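Local coordinates for cytosolic phospholipase A2 delta (Homo sapiens, PDB 5IZ5), which hydrolyses glycerophospholipids at the sn-2 position in a calcium-dependent reaction, with a preference for linoleic acid there, at residues V444-L449 and E521-F526; S450-A455 and F487-V492; A410-E415 and A433-S438; W369-L374 and P464-L469. The protein carries 3 engineered substitutions. All coordinates share one frame; numbering follows the deposited sequence.

Interaction 1: residues V444-L449 and E521-F526; sequences VMDQKL and EPRICF
Ile524 and Gln447 meet at the tight end of this contact. Ile524 N donates a hydrogen bond to Gln447 O at 2.8 Å. Ile524 CB and CG2 lie against the same carbonyl oxygen, and Ile524 CD1 reaches the backbone of Leu449 at its N, 3.9 Å away. Two waters extend the backbone link. One joins Met445 O to Cys525 N, the other Leu449 N to Pro522 O. The contact fastens the loop after helix 428-441 to the start of helix 524-531, within the catalytic domain. Asp446 centres an inverse gamma turn in that loop. The solvent side is that of Val444 and Asp446, both exposed, with Lys448 partly so. The Arg523 chain crosses Val444 at about a right angle, with Val444 CG1 3.6 Å from Arg523 NE over one guanidinium face. The charge is spent on Glu437 and Glu415. Lys448 slides past Glu521 in the opposite direction. Lys448 CB lies 3.6 Å from Glu521 OE2, yet Lys448 NZ turns to Asp446 OD1 at 3.0 Å in a salt bridge. Glu521 OE1 bonds instead to Ser450. An alanine at Lys448 would probably leave Asp446 without its charged mate and lose the CG-to-CE packing along Pro522 O and Glu521 O.

Interaction 2: residues S450-A455 and F487-V492; sequences SGQRAA and FSPYEV
Arg453 folds its side chain over the backbone of Pro489. Its CG stands beside the backbone N and anti to the carbonyl carbon (chi1 -72°). The chain then runs extended to CD and bends at chi3 (-69°). Arg453 CG lies 3.7 Å from Pro489 CB, and Arg453 NH1 donates to Pro489 O at 3.0 Å. The oxygen is met almost head-on but sits tilted from the guanidinium plane. Glu504 gives Arg453 NH1 a second, charged partner, and Ser450 O lies over the centre of one guanidinium face. The contact joins a 3-10 turn, in the loop before strand 463-471, to the connection between strands 482-487 and 492-494. An ST turn shapes that connection: Ser488 OG accepts from Tyr490 N at 3.0 Å and also from Glu491 N. The Tyr490 ring lies nearly parallel to the guanidinium, their planes 15° apart, but it is the chain that touches it, with Arg453 CD 3.5 Å from Tyr490 CD1. A water connects Tyr490 OH to Arg453 O. Gln452 CB packs on Pro489 CG at 3.7 Å. The Gln452 chain stays extended beyond CG, and its OE1 is hydrogen-bonded to Tyr466 OH.

Interaction 3: residues A410-E415 and A433-S438; sequences ASYRRE and ALVLES
Tyr412 and Leu434 each set CG beside the backbone N and anti to the carbonyl carbon (chi1 -64° and -58°), and both side chains start out toward the opposite helix. They then slide past each other in opposite directions. The two elements, helix 406-422 and helix 428-441, form a roughly antiparallel helix pair in the catalytic domain. Their short segments run 143° apart, with axes 10.8 Å from each other at closest approach. The tyrosine bridges that distance. Leu434 CB makes an off-centre CH-pi contact with the Tyr412 ring, 4.1 Å from its centroid, and lies closest to Tyr412 CD1. Leu434 CD1 continues back to the Tyr412 backbone. Val435 CG2 comes obliquely to Tyr412 CE2 at 3.6 Å, and the two side chains cross at about a right angle. The side chains of Phe404 and Phe593 also touch Tyr412. Leu434 CD2 points to Glu415, whose OE2 is 3.5 Å away. The Glu415 chain is extended beyond CG, which carries its carboxylate to Leu434 CD2, while the charge is paired elsewhere. Its salt bridge is to Arg523, which also binds Glu437 of the second helix. One arginine therefore ties both helices together next to the leucine. The buried phenol is satisfied across the interface. Ser438 OG lies in the plane of the Tyr412 ring, at its edge, and makes a hydrogen bond of 2.7 Å with Tyr412 OH.

Interaction 4: residues W369-L374 and P464-L469; sequences WTMAHL and PLYLSL
Met371 and Tyr466 carry the aromatic part of this buried contact. Met371 CE lies over one face of the Tyr466 ring, 3.9 Å from the centroid and 16° off the ring normal, a CH-pi contact. Met371 SD approaches obliquely at 4.8 Å from the same centroid, which makes this a Met-aromatic pair. The bend at chi3 (67°) carries CE over the ring. Apolar contacts flank it. Met371 CB touches the rim at Tyr466 CE1, 3.6 Å away. Met371 CE also reaches Pro464 CB at 3.9 Å. Polar atoms are touched without direct bonds between the segments. Met371 CE rests 3.6 Å from Leu465 O, and Ala372 N lies near the ring plane at its edge, 3.9 Å from Tyr466 OH. The hydroxyl bonds to Gln452 instead, and the ring stacks with Trp531. An alanine at Tyr466 would probably leave a gap beneath the Met371 methyl, free that thioether to turn, and leave Gln452 OE1 without the hydroxyl it binds. The contact lays helix 367-375 against strand 463-471, a strand paired in parallel with 360-363. This is helix-on-sheet packing of the alpha/beta hydrolase core. The helix closely follows the nucleophile Ser365, whose side chain is about 10 Å from that of Met371, while the side chain of Tyr466 is about 10 Å from that of Asp651, the probable proton acceptor.

Overall arrangement
Interactions 2, 3 and 4 are buried, while interaction 1 lies at the surface. Interaction 4 belongs to the central sheet and relies on sulfur, methyl and ring contacts. Interaction 3 joins two outlying helices by apolar packing and one hydroxyl pair. Interactions 1 and 2 hold neighbouring parts of one loop and use backbone carbonyls, charges and waters. Interactions 1 and 4 each touch all the others. Arg523 meets Glu437 of interaction 3, Glu521 meets Ser450 of interaction 2, and Leu449 packs on Tyr466 of interaction 4. Gln452 and Tyr466 link interactions 2 and 4. Leu436 of interaction 3 meets Trp369 of interaction 4. Interactions 2 and 3 do not touch, their centres being about 24 Å apart.

Interaction 1: residues V444-L449 and E521-F526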
loop_
_atom_site.group_PDB
_atom_site.type_symbol
_atom_site.label_atom_id
_atom_site.label_comp_id
_atom_site.label_asym_id
_atom_site.label_seq_id
_atom_site.Cartn_x
_atom_site.Cartn_y
_atom_site.Cartn_z
ATOM N N VAL B 444 -9.166 21.056 12.510
ATOM C CA VAL B 444 -9.416 19.628 12.391
ATOM C C VAL B 444 -10.546 19.423 11.385
ATOM O O VAL B 444 -11.614 20.025 11.511
ATOM C CB VAL B 444 -9.799 19.009 13.760
ATOM C CG1 VAL B 444 -10.330 17.588 13.602
ATOM C CG2 VAL B 444 -8.598 19.022 14.696
ATOM N N MET B 445 -10.302 18.572 10.393
ATOM C CA MET B 445 -11.251 18.333 9.315
ATOM C C MET B 445 -11.740 16.898 9.429
ATOM O O MET B 445 -11.094 15.970 8.939
ATOM C CB MET B 445 -10.577 18.578 7.963
ATOM C CG MET B 445 -11.526 18.651 6.776
ATOM S SD MET B 445 -12.931 19.767 7.001
ATOM C CE MET B 445 -12.127 21.251 7.598
ATOM N N ASP B 446 -12.883 16.716 10.086
ATOM C CA ASP B 446 -13.341 15.383 10.465
ATOM C C ASP B 446 -14.100 14.693 9.329
ATOM O O ASP B 446 -15.295 14.431 9.430
ATOM C CB ASP B 446 -14.201 15.462 11.735
ATOM C CG ASP B 446 -14.291 14.133 12.472
ATOM O OD1 ASP B 446 -13.806 13.102 11.945
ATOM O OD2 ASP B 446 -14.848 14.122 13.592
ATOM N N GLN B 447 -13.388 14.409 8.245
ATOM C CA GLN B 447 -13.929 13.677 7.112
ATOM C C GLN B 447 -13.041 12.467 6.894
ATOM O O GLN B 447 -11.841 12.511 7.172
ATOM C CB GLN B 447 -13.951 14.555 5.856
ATOM C CG GLN B 447 -14.968 15.682 5.918
ATOM C CD GLN B 447 -14.830 16.688 4.785
ATOM O OE1 GLN B 447 -13.860 16.675 4.028
ATOM N NE2 GLN B 447 -15.812 17.569 4.662
ATOM N N LYS B 448 -13.633 11.393 6.391
ATOM C CA LYS B 448 -12.919 10.138 6.198
ATOM C C LYS B 448 -13.133 9.603 4.799
ATOM O O LYS B 448 -14.141 9.901 4.163
ATOM C CB LYS B 448 -13.385 9.116 7.229
ATOM C CG LYS B 448 -13.198 9.586 8.665
ATOM C CD LYS B 448 -13.631 8.528 9.665
ATOM C CE LYS B 448 -13.757 9.027 11.093
ATOM N NZ LYS B 448 -12.983 10.259 11.398
ATOM N N LEU B 449 -12.184 8.798 4.330
ATOM C CA LEU B 449 -12.264 8.212 3.002
ATOM C C LEU B 449 -13.572 7.446 2.793
ATOM O O LEU B 449 -14.167 7.523 1.723
ATOM C CB LEU B 449 -11.066 7.293 2.737
ATOM C CG LEU B 449 -11.046 6.541 1.400
ATOM C CD1 LEU B 449 -11.230 7.481 0.217
ATOM C CD2 LEU B 449 -9.743 5.767 1.258
ATOM N N GLU B 521 -11.071 4.217 11.843
ATOM C CA GLU B 521 -10.635 4.818 10.584
ATOM C C GLU B 521 -10.114 6.220 10.858
ATOM O O GLU B 521 -10.760 6.988 11.554
ATOM C CB GLU B 521 -11.785 4.891 9.575
ATOM C CG GLU B 521 -11.366 5.411 8.201
ATOM C CD GLU B 521 -12.514 5.512 7.209
ATOM O OE1 GLU B 521 -13.672 5.246 7.590
ATOM O OE2 GLU B 521 -12.256 5.866 6.037
ATOM N N PRO B 522 -8.933 6.554 10.327
ATOM C CA PRO B 522 -8.421 7.886 10.608
ATOM C C PRO B 522 -9.086 8.987 9.788
ATOM O O PRO B 522 -9.729 8.730 8.779
ATOM C CB PRO B 522 -6.951 7.783 10.225
ATOM C CG PRO B 522 -6.920 6.737 9.171
ATOM C CD PRO B 522 -7.972 5.743 9.562
ATOM N N ARG B 523 -8.914 10.202 10.277
ATOM C CA ARG B 523 -9.216 11.431 9.567
ATOM C C ARG B 523 -8.468 11.430 8.223
ATOM O O ARG B 523 -7.364 10.893 8.135
ATOM C CB ARG B 523 -8.726 12.595 10.436
ATOM C CG ARG B 523 -9.628 13.790 10.480
ATOM C CD ARG B 523 -9.513 14.543 11.795
ATOM N NE ARG B 523 -8.215 15.195 12.006
ATOM C CZ ARG B 523 -7.365 14.934 13.007
ATOM N NH1 ARG B 523 -7.622 13.994 13.916
ATOM N NH2 ARG B 523 -6.233 15.620 13.105
ATOM N N ILE B 524 -9.054 12.036 7.189
ATOM C CA ILE B 524 -8.481 11.951 5.841
ATOM C C ILE B 524 -7.091 12.589 5.700
ATOM O O ILE B 524 -6.306 12.151 4.859
ATOM C CB ILE B 524 -9.432 12.487 4.731
ATOM C CG1 ILE B 524 -8.878 12.095 3.353
ATOM C CG2 ILE B 524 -9.619 13.992 4.836
ATOM C CD1 ILE B 524 -9.847 11.358 2.471
ATOM N N CYS B 525 -6.776 13.578 6.533
ATOM C CA CYS B 525 -5.440 14.179 6.516
ATOM C C CYS B 525 -4.325 13.147 6.719
ATOM O O CYS B 525 -3.220 13.345 6.227
ATOM C CB CYS B 525 -5.309 15.303 7.551
ATOM S SG CYS B 525 -5.516 14.813 9.281
ATOM N N PHE B 526 -4.618 12.051 7.419
ATOM C CA PHE B 526 -3.632 10.991 7.633
ATOM C C PHE B 526 -3.380 10.193 6.370
ATOM O O PHE B 526 -2.269 9.722 6.158
ATOM C CB PHE B 526 -4.022 10.079 8.807
ATOM C CG PHE B 526 -3.936 10.769 10.129
ATOM C CD1 PHE B 526 -2.731 10.838 10.819
ATOM C CD2 PHE B 526 -5.047 11.407 10.661
ATOM C CE1 PHE B 526 -2.645 11.515 12.027
ATOM C CE2 PHE B 526 -4.971 12.079 11.867
ATOM C CZ PHE B 526 -3.769 12.136 12.547
HETATM O O HOH W 1 -8.449 15.648 7.864
HETATM O O HOH W 2 -9.813 8.448 5.947
#

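Interaction 2: residues S450-A455 and F487-V492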
loop_
_atom_site.group_PDB
_atom_site.type_symbol
_atom_site.label_atom_id
_atom_site.label_comp_id
_atom_site.label_asym_id
_atom_site.label_seq_id
_atom_site.Cartn_x
_atom_site.Cartn_y
_atom_site.Cartn_z
ATOM N N SER B 450 -14.010 6.709 3.809
ATOM C CA SER B 450 -15.256 5.947 3.724
ATOM C C SER B 450 -16.470 6.851 3.498
ATOM O O SER B 450 -17.421 6.447 2.844
ATOM C CB SER B 450 -15.467 5.113 4.990
ATOM O OG SER B 450 -15.597 5.934 6.131
ATOM N N GLY B 451 -16.423 8.065 4.041
ATOM C CA GLY B 451 -17.477 9.060 3.853
ATOM C C GLY B 451 -17.643 9.538 2.422
ATOM O O GLY B 451 -18.687 10.100 2.068
ATOM N N GLN B 452 -16.627 9.299 1.589
ATOM C CA GLN B 452 -16.683 9.649 0.171
ATOM C C GLN B 452 -17.636 8.763 -0.639
ATOM O O GLN B 452 -17.989 9.110 -1.760
ATOM C CB GLN B 452 -15.281 9.604 -0.451
ATOM C CG GLN B 452 -14.310 10.598 0.169
ATOM C CD GLN B 452 -12.986 10.688 -0.568
ATOM O OE1 GLN B 452 -12.790 10.077 -1.620
ATOM N NE2 GLN B 452 -12.066 11.457 -0.013
ATOM N N ARG B 453 -18.051 7.627 -0.079
ATOM C CA ARG B 453 -19.079 6.799 -0.714
ATOM C C ARG B 453 -20.381 7.569 -0.963
ATOM O O ARG B 453 -21.084 7.289 -1.931
ATOM C CB ARG B 453 -19.355 5.540 0.114
ATOM C CG ARG B 453 -18.218 4.529 0.046
ATOM C CD ARG B 453 -18.628 3.150 0.530
ATOM N NE ARG B 453 -18.879 3.123 1.969
ATOM C CZ ARG B 453 -17.999 2.761 2.905
ATOM N NH1 ARG B 453 -16.759 2.394 2.588
ATOM N NH2 ARG B 453 -18.372 2.775 4.183
ATOM N N ALA B 454 -20.687 8.542 -0.106
ATOM C CA ALA B 454 -21.874 9.376 -0.285
ATOM C C ALA B 454 -21.810 10.171 -1.590
ATOM O O ALA B 454 -22.833 10.385 -2.234
ATOM C CB ALA B 454 -22.062 10.309 0.904
ATOM N N ALA B 455 -20.607 10.578 -1.991
ATOM C CA ALA B 455 -20.397 11.281 -3.264
ATOM C C ALA B 455 -20.625 10.408 -4.498
ATOM O O ALA B 455 -20.636 10.914 -5.622
ATOM C CB ALA B 455 -18.995 11.862 -3.308
ATOM N N PHE B 487 -6.246 3.173 -3.300
ATOM C CA PHE B 487 -7.293 3.572 -2.353
ATOM C C PHE B 487 -8.510 4.121 -3.099
ATOM O O PHE B 487 -8.371 4.973 -3.985
ATOM C CB PHE B 487 -6.806 4.688 -1.417
ATOM C CG PHE B 487 -5.693 4.282 -0.493
ATOM C CD1 PHE B 487 -5.901 4.233 0.878
ATOM C CD2 PHE B 487 -4.429 3.964 -0.987
ATOM C CE1 PHE B 487 -4.874 3.872 1.741
ATOM C CE2 PHE B 487 -3.394 3.601 -0.129
ATOM C CZ PHE B 487 -3.617 3.552 1.234
ATOM N N SER B 488 -9.698 3.652 -2.721
ATOM C CA SER B 488 -10.957 4.256 -3.173
ATOM C C SER B 488 -11.954 4.268 -2.015
ATOM O O SER B 488 -11.713 3.628 -0.990
ATOM C CB SER B 488 -11.542 3.478 -4.355
ATOM O OG SER B 488 -12.390 2.433 -3.912
ATOM N N PRO B 489 -13.087 4.980 -2.176
ATOM C CA PRO B 489 -14.112 4.956 -1.131
ATOM C C PRO B 489 -14.714 3.574 -0.874
ATOM O O PRO B 489 -15.276 3.354 0.198
ATOM C CB PRO B 489 -15.185 5.912 -1.666
ATOM C CG PRO B 489 -14.464 6.790 -2.635
ATOM C CD PRO B 489 -13.465 5.881 -3.277
ATOM N N TYR B 490 -14.593 2.662 -1.835
ATOM C CA TYR B 490 -15.091 1.297 -1.688
ATOM C C TYR B 490 -14.050 0.304 -1.180
ATOM O O TYR B 490 -14.388 -0.586 -0.398
ATOM C CB TYR B 490 -15.672 0.781 -3.014
ATOM C CG TYR B 490 -16.837 1.594 -3.532
ATOM C CD1 TYR B 490 -17.905 1.926 -2.702
ATOM C CD2 TYR B 490 -16.881 2.019 -4.857
ATOM C CE1 TYR B 490 -18.974 2.662 -3.173
ATOM C CE2 TYR B 490 -17.945 2.767 -5.334
ATOM C CZ TYR B 490 -18.988 3.082 -4.490
ATOM O OH TYR B 490 -20.050 3.815 -4.950
ATOM N N GLU B 491 -12.802 0.417 -1.625
ATOM C CA GLU B 491 -11.787 -0.514 -1.156
ATOM C C GLU B 491 -10.345 -0.045 -1.332
ATOM O O GLU B 491 -10.035 0.795 -2.186
ATOM C CB GLU B 491 -11.974 -1.899 -1.792
ATOM C CG GLU B 491 -12.065 -1.916 -3.302
ATOM C CD GLU B 491 -12.114 -3.320 -3.888
ATOM O OE1 GLU B 491 -12.476 -4.276 -3.173
ATOM O OE2 GLU B 491 -11.792 -3.465 -5.082
ATOM N N VAL B 492 -9.490 -0.614 -0.484
ATOM C CA VAL B 492 -8.073 -0.319 -0.427
ATOM C C VAL B 492 -7.343 -1.647 -0.543
ATOM O O VAL B 492 -7.664 -2.599 0.176
ATOM C CB VAL B 492 -7.704 0.341 0.916
ATOM C CG1 VAL B 492 -6.208 0.589 0.997
ATOM C CG2 VAL B 492 -8.471 1.647 1.110
HETATM O O HOH W 3 -21.501 5.058 -3.126
#

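Interaction 3: residues A410-E415 and A433-S438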
loop_
_atom_site.group_PDB
_atom_site.type_symbol
_atom_site.label_atom_id
_atom_site.label_comp_id
_atom_site.label_asym_id
_atom_site.label_seq_id
_atom_site.Cartn_x
_atom_site.Cartn_y
_atom_site.Cartn_z
ATOM N N ALA B 410 0.572 23.237 20.450
ATOM C CA ALA B 410 0.117 22.488 21.620
ATOM C C ALA B 410 -0.883 21.392 21.231
ATOM O O ALA B 410 -0.799 20.264 21.727
ATOM C CB ALA B 410 -0.510 23.425 22.636
ATOM N N SER B 411 -1.812 21.722 20.336
ATOM C CA SER B 411 -2.790 20.748 19.839
ATOM C C SER B 411 -2.112 19.592 19.125
ATOM O O SER B 411 -2.536 18.448 19.283
ATOM C CB SER B 411 -3.797 21.403 18.890
ATOM O OG SER B 411 -4.458 22.463 19.544
ATOM N N TYR B 412 -1.073 19.874 18.337
ATOM C CA TYR B 412 -0.355 18.796 17.667
ATOM C C TYR B 412 0.223 17.846 18.703
ATOM O O TYR B 412 0.077 16.619 18.606
ATOM C CB TYR B 412 0.807 19.295 16.785
ATOM C CG TYR B 412 0.479 20.160 15.594
ATOM C CD1 TYR B 412 -0.817 20.256 15.084
ATOM C CD2 TYR B 412 1.496 20.866 14.951
ATOM C CE1 TYR B 412 -1.089 21.049 13.986
ATOM C CE2 TYR B 412 1.233 21.657 13.852
ATOM C CZ TYR B 412 -0.061 21.739 13.372
ATOM O OH TYR B 412 -0.334 22.528 12.287
ATOM N N ARG B 413 0.895 18.426 19.689
ATOM C CA ARG B 413 1.558 17.643 20.716
ATOM C C ARG B 413 0.567 16.792 21.493
ATOM O O ARG B 413 0.803 15.603 21.718
ATOM C CB ARG B 413 2.318 18.562 21.674
ATOM C CG ARG B 413 3.102 17.808 22.738
ATOM C CD ARG B 413 3.988 16.750 22.121
ATOM N NE ARG B 413 5.383 16.925 22.519
ATOM C CZ ARG B 413 6.011 16.244 23.469
ATOM N NH1 ARG B 413 5.396 15.310 24.169
ATOM N NH2 ARG B 413 7.279 16.504 23.721
ATOM N N ARG B 414 -0.544 17.411 21.874
ATOM C CA ARG B 414 -1.578 16.751 22.640
ATOM C C ARG B 414 -2.131 15.589 21.844
ATOM O O ARG B 414 -2.244 14.485 22.370
ATOM C CB ARG B 414 -2.688 17.730 23.006
ATOM C CG ARG B 414 -2.425 18.527 24.257
ATOM C CD ARG B 414 -3.677 19.227 24.743
ATOM N NE ARG B 414 -4.313 20.010 23.681
ATOM C CZ ARG B 414 -4.130 21.315 23.473
ATOM N NH1 ARG B 414 -3.334 22.039 24.254
ATOM N NH2 ARG B 414 -4.760 21.909 22.469
ATOM N N GLU B 415 -2.425 15.819 20.566
ATOM C CA GLU B 415 -2.958 14.753 19.729
ATOM C C GLU B 415 -1.957 13.612 19.563
ATOM O O GLU B 415 -2.333 12.442 19.654
ATOM C CB GLU B 415 -3.419 15.269 18.361
ATOM C CG GLU B 415 -3.855 14.138 17.431
ATOM C CD GLU B 415 -4.830 14.559 16.336
ATOM O OE1 GLU B 415 -5.319 13.665 15.619
ATOM O OE2 GLU B 415 -5.104 15.763 16.172
ATOM N N ALA B 433 0.709 15.014 8.616
ATOM C CA ALA B 433 -0.749 14.975 8.548
ATOM C C ALA B 433 -1.379 16.166 9.240
ATOM O O ALA B 433 -2.260 16.815 8.675
ATOM C CB ALA B 433 -1.276 13.685 9.148
ATOM N N LEU B 434 -0.906 16.477 10.445
ATOM C CA LEU B 434 -1.505 17.546 11.244
ATOM C C LEU B 434 -1.165 18.923 10.687
ATOM O O LEU B 434 -1.998 19.825 10.663
ATOM C CB LEU B 434 -1.065 17.441 12.707
ATOM C CG LEU B 434 -1.379 16.122 13.426
ATOM C CD1 LEU B 434 -0.765 16.120 14.816
ATOM C CD2 LEU B 434 -2.875 15.882 13.504
ATOM N N VAL B 435 0.074 19.076 10.243
ATOM C CA VAL B 435 0.538 20.318 9.659
ATOM C C VAL B 435 -0.147 20.604 8.322
ATOM O O VAL B 435 -0.625 21.715 8.089
ATOM C CB VAL B 435 2.065 20.256 9.473
ATOM C CG1 VAL B 435 2.556 21.328 8.509
ATOM C CG2 VAL B 435 2.751 20.364 10.827
ATOM N N LEU B 436 -0.190 19.595 7.461
ATOM C CA LEU B 436 -0.875 19.707 6.183
ATOM C C LEU B 436 -2.342 20.070 6.402
ATOM O O LEU B 436 -2.863 20.963 5.740
ATOM C CB LEU B 436 -0.770 18.399 5.402
ATOM C CG LEU B 436 -1.518 18.331 4.076
ATOM C CD1 LEU B 436 -1.017 19.398 3.110
ATOM C CD2 LEU B 436 -1.382 16.944 3.468
ATOM N N GLU B 437 -2.985 19.395 7.355
ATOM C CA GLU B 437 -4.373 19.688 7.697
ATOM C C GLU B 437 -4.547 21.150 8.086
ATOM O O GLU B 437 -5.490 21.804 7.644
ATOM C CB GLU B 437 -4.855 18.790 8.839
ATOM C CG GLU B 437 -6.338 18.923 9.146
ATOM C CD GLU B 437 -6.796 18.000 10.258
ATOM O OE1 GLU B 437 -6.169 17.996 11.338
ATOM O OE2 GLU B 437 -7.784 17.268 10.053
ATOM N N SER B 438 -3.644 21.645 8.926
ATOM C CA SER B 438 -3.644 23.050 9.349
ATOM C C SER B 438 -3.480 24.028 8.167
ATOM O O SER B 438 -4.115 25.087 8.135
ATOM C CB SER B 438 -2.537 23.289 10.400
ATOM O OG SER B 438 -2.957 22.895 11.695
#

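Interaction 4: residues W369-L374 and P464-L469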
loop_
_atom_site.group_PDB
_atom_site.type_symbol
_atom_site.label_atom_id
_atom_site.label_comp_id
_atom_site.label_asym_id
_atom_site.label_seq_id
_atom_site.Cartn_x
_atom_site.Cartn_y
_atom_site.Cartn_z
ATOM N N TRP B 369 -4.925 16.154 -2.645
ATOM C CA TRP B 369 -5.458 17.207 -1.781
ATOM C C TRP B 369 -6.708 17.820 -2.399
ATOM O O TRP B 369 -7.684 18.091 -1.698
ATOM C CB TRP B 369 -4.430 18.317 -1.522
ATOM C CG TRP B 369 -3.100 17.837 -1.006
ATOM C CD1 TRP B 369 -2.807 16.604 -0.494
ATOM C CD2 TRP B 369 -1.894 18.601 -0.932
ATOM N NE1 TRP B 369 -1.482 16.542 -0.136
ATOM C CE2 TRP B 369 -0.902 17.759 -0.385
ATOM C CE3 TRP B 369 -1.552 19.919 -1.290
ATOM C CZ2 TRP B 369 0.410 18.189 -0.178
ATOM C CZ3 TRP B 369 -0.246 20.347 -1.089
ATOM C CH2 TRP B 369 0.722 19.482 -0.537
ATOM N N THR B 370 -6.659 18.057 -3.708
ATOM C CA THR B 370 -7.811 18.562 -4.447
ATOM C C THR B 370 -8.947 17.551 -4.359
ATOM O O THR B 370 -10.084 17.903 -4.024
ATOM C CB THR B 370 -7.463 18.788 -5.929
ATOM O OG1 THR B 370 -6.310 19.629 -6.026
ATOM C CG2 THR B 370 -8.622 19.445 -6.681
ATOM N N MET B 371 -8.611 16.295 -4.639
ATOM C CA MET B 371 -9.579 15.212 -4.632
ATOM C C MET B 371 -10.242 15.075 -3.267
ATOM O O MET B 371 -11.466 15.015 -3.168
ATOM C CB MET B 371 -8.906 13.890 -5.026
ATOM C CG MET B 371 -8.418 13.870 -6.464
ATOM S SD MET B 371 -7.297 12.509 -6.815
ATOM C CE MET B 371 -8.407 11.112 -6.634
ATOM N N ALA B 372 -9.432 15.047 -2.217
ATOM C CA ALA B 372 -9.946 14.859 -0.865
ATOM C C ALA B 372 -10.883 15.989 -0.454
ATOM O O ALA B 372 -11.960 15.748 0.090
ATOM C CB ALA B 372 -8.801 14.744 0.123
ATOM N N HIS B 373 -10.479 17.225 -0.711
ATOM C CA HIS B 373 -11.327 18.359 -0.377
ATOM C C HIS B 373 -12.676 18.286 -1.102
ATOM O O HIS B 373 -13.731 18.453 -0.488
ATOM C CB HIS B 373 -10.641 19.678 -0.715
ATOM C CG HIS B 373 -11.485 20.877 -0.413
ATOM N ND1 HIS B 373 -11.702 21.888 -1.323
ATOM C CD2 HIS B 373 -12.191 21.208 0.693
ATOM C CE1 HIS B 373 -12.492 22.800 -0.783
ATOM N NE2 HIS B 373 -12.803 22.412 0.440
ATOM N N LEU B 374 -12.634 18.038 -2.404
ATOM C CA LEU B 374 -13.853 18.018 -3.207
ATOM C C LEU B 374 -14.793 16.892 -2.809
ATOM O O LEU B 374 -15.994 17.118 -2.642
ATOM C CB LEU B 374 -13.524 17.906 -4.694
ATOM C CG LEU B 374 -12.878 19.149 -5.313
ATOM C CD1 LEU B 374 -12.462 18.853 -6.744
ATOM C CD2 LEU B 374 -13.806 20.358 -5.260
ATOM N N PRO B 464 -13.116 8.235 -7.310
ATOM C CA PRO B 464 -11.764 8.713 -7.043
ATOM C C PRO B 464 -10.814 7.584 -6.647
ATOM O O PRO B 464 -11.162 6.734 -5.824
ATOM C CB PRO B 464 -11.967 9.677 -5.882
ATOM C CG PRO B 464 -13.111 9.104 -5.131
ATOM C CD PRO B 464 -13.979 8.380 -6.128
ATOM N N LEU B 465 -9.624 7.583 -7.239
ATOM C CA LEU B 465 -8.617 6.555 -6.993
ATOM C C LEU B 465 -7.302 7.212 -6.565
ATOM O O LEU B 465 -6.699 7.978 -7.323
ATOM C CB LEU B 465 -8.417 5.715 -8.252
ATOM C CG LEU B 465 -9.662 4.914 -8.677
ATOM C CD1 LEU B 465 -9.629 4.551 -10.154
ATOM C CD2 LEU B 465 -9.823 3.664 -7.823
ATOM N N TYR B 466 -6.871 6.925 -5.341
ATOM C CA TYR B 466 -5.663 7.510 -4.783
ATOM C C TYR B 466 -4.604 6.411 -4.701
ATOM O O TYR B 466 -4.904 5.291 -4.260
ATOM C CB TYR B 466 -5.922 8.065 -3.382
ATOM C CG TYR B 466 -7.163 8.938 -3.196
ATOM C CD1 TYR B 466 -7.054 10.320 -3.064
ATOM C CD2 TYR B 466 -8.433 8.375 -3.090
ATOM C CE1 TYR B 466 -8.168 11.125 -2.860
ATOM C CE2 TYR B 466 -9.560 9.173 -2.891
ATOM C CZ TYR B 466 -9.422 10.546 -2.773
ATOM O OH TYR B 466 -10.524 11.356 -2.562
ATOM N N LEU B 467 -3.370 6.718 -5.110
ATOM C CA LEU B 467 -2.313 5.687 -5.168
ATOM C C LEU B 467 -1.145 5.925 -4.214
ATOM O O LEU B 467 -0.774 7.069 -3.917
ATOM C CB LEU B 467 -1.752 5.544 -6.588
ATOM C CG LEU B 467 -2.110 4.381 -7.525
ATOM C CD1 LEU B 467 -3.221 3.469 -7.040
ATOM C CD2 LEU B 467 -2.439 4.932 -8.902
ATOM N N SER B 468 -0.584 4.814 -3.741
ATOM C CA SER B 468 0.666 4.803 -3.004
ATOM C C SER B 468 1.452 3.537 -3.320
ATOM O O SER B 468 0.910 2.583 -3.852
ATOM C CB SER B 468 0.373 4.838 -1.513
ATOM O OG SER B 468 -0.190 3.605 -1.116
ATOM N N LEU B 469 2.731 3.529 -2.967
ATOM C CA LEU B 469 3.604 2.364 -3.151
ATOM C C LEU B 469 3.947 1.745 -1.813
ATOM O O LEU B 469 4.313 2.469 -0.891
ATOM C CB LEU B 469 4.913 2.788 -3.834
ATOM C CG LEU B 469 4.854 3.137 -5.337
ATOM C CD1 LEU B 469 6.168 3.723 -5.837
ATOM C CD2 LEU B 469 4.473 1.913 -6.159
#